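Local coordinates for protein yersinopine dehydrogenase (Yersinia pestis, PDB 6C4M) that catalyses the NADPH-dependent reductive condensation of pyruvate with an amino-acid intermediate, the last step in making the metallophore yersinopine, at residues Y390-A393 and W397-P400. Numbering follows the deposited sequence.
Sequences YQDA and WHLP
The phenol ring of Y390 lies against H398, whose CB sits over one ring face, displaced toward the hydroxyl end and 3.3 Å from Y390 CZ. With chi1 at 66°, CG of Y390 sits flanked by both backbone arms, which swings the phenol across to the partner strand. The imidazole continues past the phenol in a nearly parallel plane (9°), but with centroids 5.2 Å apart little of either ring lies over the other. At the imidazole edge, NE2 of H398 donates to OD2 of D392 (2.7 Å). The oxygen lies in the imidazole plane, whereas the nitrogen approaches from above the carboxylate plane, the two groups being turned 63° against each other. This bond helps to fix the rotation of the imidazole, which also meets the ring of H451, and D392 OD1 accepts from the amide of L396. The strands form a short antiparallel beta hairpin, in which Y390 and H398 are a hydrogen-bonded pair: H398 N to Y390 O measures 2.6 Å and Y390 N to H398 O 3.1 Å. Q391 and W397, the non-hydrogen-bonded pair, occupy the other face. There CG of Q391 rests 3.4 Å from the centroid of the W397 six-membered ring, and the amide stacks nearly parallel to the indole while NE2 bonds to A395 O. F441 meets the indole edge-to-face. P400, at the N-cap position, leads into helix 401-419. The H398 side chain lies about 7 Å from the bound NADP+.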
ATOM      1  N   TYR A 390       2.093 -10.382  28.353  1.00 38.58           N
ATOM      2  CA  TYR A 390       1.208 -11.402  28.888  1.00 39.13           C
ATOM      3  C   TYR A 390       1.746 -11.843  30.241  1.00 40.88           C
ATOM      4  O   TYR A 390       2.929 -11.670  30.543  1.00 42.48           O
ATOM      5  CB  TYR A 390       1.105 -12.594  27.929  1.00 39.45           C
ATOM      6  CG  TYR A 390       2.399 -13.359  27.756  1.00 40.90           C
ATOM      7  CD1 TYR A 390       2.740 -14.405  28.622  1.00 40.79           C
ATOM      8  CD2 TYR A 390       3.289 -13.045  26.737  1.00 39.30           C
ATOM      9  CE1 TYR A 390       3.929 -15.117  28.473  1.00 43.12           C
ATOM     10  CE2 TYR A 390       4.497 -13.759  26.579  1.00 37.55           C
ATOM     11  CZ  TYR A 390       4.803 -14.796  27.452  1.00 39.02           C
ATOM     12  OH  TYR A 390       5.982 -15.512  27.336  1.00 46.38           O
ATOM     13  N   GLN A 391       0.867 -12.432  31.047  1.00 43.76           N
ATOM     14  CA  GLN A 391       1.250 -12.978  32.342  1.00 50.17           C
ATOM     15  C   GLN A 391       1.448 -14.495  32.267  1.00 47.63           C
ATOM     16  O   GLN A 391       0.750 -15.197  31.531  1.00 47.14           O
ATOM     17  CB  GLN A 391       0.200 -12.641  33.395  1.00 45.20           C
ATOM     18  CG  GLN A 391       0.320 -11.238  33.896  1.00 47.13           C
ATOM     19  CD  GLN A 391      -0.810 -10.856  34.816  1.00 48.34           C
ATOM     20  OE1 GLN A 391      -1.977 -10.812  34.417  1.00 51.63           O
ATOM     21  NE2 GLN A 391      -0.473 -10.582  36.061  1.00 50.86           N
ATOM     22  N   ASP A 392       2.404 -14.997  33.046  1.00 44.33           N
ATOM     23  CA  ASP A 392       2.641 -16.437  33.086  1.00 50.63           C
ATOM     24  C   ASP A 392       1.835 -17.046  34.238  1.00 52.50           C
ATOM     25  O   ASP A 392       0.988 -16.384  34.848  1.00 46.93           O
ATOM     26  CB  ASP A 392       4.141 -16.748  33.157  1.00 43.55           C
ATOM     27  CG  ASP A 392       4.816 -16.245  34.425  1.00 43.95           C
ATOM     28  OD1 ASP A 392       4.133 -15.932  35.423  1.00 45.62           O
ATOM     29  OD2 ASP A 392       6.067 -16.167  34.403  1.00 42.28           O
ATOM     30  N   ALA A 393       2.063 -18.336  34.520  1.00 56.60           N
ATOM     31  CA  ALA A 393       1.265 -19.040  35.527  1.00 62.81           C
ATOM     32  C   ALA A 393       1.431 -18.438  36.916  1.00 60.37           C
ATOM     33  O   ALA A 393       0.518 -18.528  37.749  1.00 58.93           O
ATOM     34  CB  ALA A 393       1.644 -20.520  35.562  1.00 62.83           C
ATOM     35  N   TRP A 397       4.616 -10.759  34.402  1.00 39.35           N
ATOM     36  CA  TRP A 397       4.494 -10.239  33.046  1.00 41.93           C
ATOM     37  C   TRP A 397       5.713 -10.582  32.203  1.00 32.84           C
ATOM     38  O   TRP A 397       6.857 -10.485  32.667  1.00 32.98           O
ATOM     39  CB  TRP A 397       4.308  -8.726  33.077  1.00 38.75           C
ATOM     40  CG  TRP A 397       2.980  -8.312  33.579  1.00 38.76           C
ATOM     41  CD1 TRP A 397       2.674  -7.877  34.837  1.00 38.46           C
ATOM     42  CD2 TRP A 397       1.759  -8.282  32.829  1.00 43.20           C
ATOM     43  NE1 TRP A 397       1.340  -7.583  34.912  1.00 44.94           N
ATOM     44  CE2 TRP A 397       0.751  -7.825  33.697  1.00 39.01           C
ATOM     45  CE3 TRP A 397       1.421  -8.600  31.503  1.00 40.28           C
ATOM     46  CZ2 TRP A 397      -0.579  -7.671  33.288  1.00 38.47           C
ATOM     47  CZ3 TRP A 397       0.110  -8.461  31.105  1.00 41.45           C
ATOM     48  CH2 TRP A 397      -0.879  -7.985  31.998  1.00 40.44           C
ATOM     49  N   HIS A 398       5.453 -10.976  30.953  1.00 31.79           N
ATOM     50  CA  HIS A 398       6.472 -11.286  29.953  1.00 36.28           C
ATOM     51  C   HIS A 398       6.283 -10.432  28.704  1.00 34.16           C
ATOM     52  O   HIS A 398       5.176  -9.993  28.385  1.00 34.96           O
ATOM     53  CB  HIS A 398       6.405 -12.746  29.475  1.00 36.24           C
ATOM     54  CG  HIS A 398       6.891 -13.756  30.462  1.00 38.49           C
ATOM     55  ND1 HIS A 398       8.024 -14.513  30.250  1.00 37.63           N
ATOM     56  CD2 HIS A 398       6.373 -14.167  31.642  1.00 40.75           C
ATOM     57  CE1 HIS A 398       8.199 -15.328  31.274  1.00 41.20           C
ATOM     58  NE2 HIS A 398       7.210 -15.141  32.132  1.00 40.33           N
ATOM     59  N   LEU A 399       7.371 -10.261  27.971  1.00 33.08           N
ATOM     60  CA  LEU A 399       7.331  -9.856  26.573  1.00 30.40           C
ATOM     61  C   LEU A 399       7.212 -11.072  25.670  1.00 32.24           C
ATOM     62  O   LEU A 399       7.842 -12.102  25.940  1.00 32.59           O
ATOM     63  CB  LEU A 399       8.598  -9.104  26.216  1.00 34.15           C
ATOM     64  CG  LEU A 399       8.692  -7.751  26.915  1.00 33.12           C
ATOM     65  CD1 LEU A 399      10.139  -7.336  27.009  1.00 40.07           C
ATOM     66  CD2 LEU A 399       7.892  -6.727  26.137  1.00 33.96           C
ATOM     67  N   PRO A 400       6.463 -10.983  24.566  1.00 31.25           N
ATOM     68  CA  PRO A 400       6.475 -12.074  23.578  1.00 32.81           C
ATOM     69  C   PRO A 400       7.795 -12.105  22.825  1.00 32.86           C
ATOM     70  O   PRO A 400       8.602 -11.172  22.879  1.00 29.83           O
ATOM     71  CB  PRO A 400       5.311 -11.743  22.656  1.00 30.83           C
ATOM     72  CG  PRO A 400       5.140 -10.262  22.775  1.00 31.38           C
ATOM     73  CD  PRO A 400       5.612  -9.855  24.135  1.00 34.19           C
TER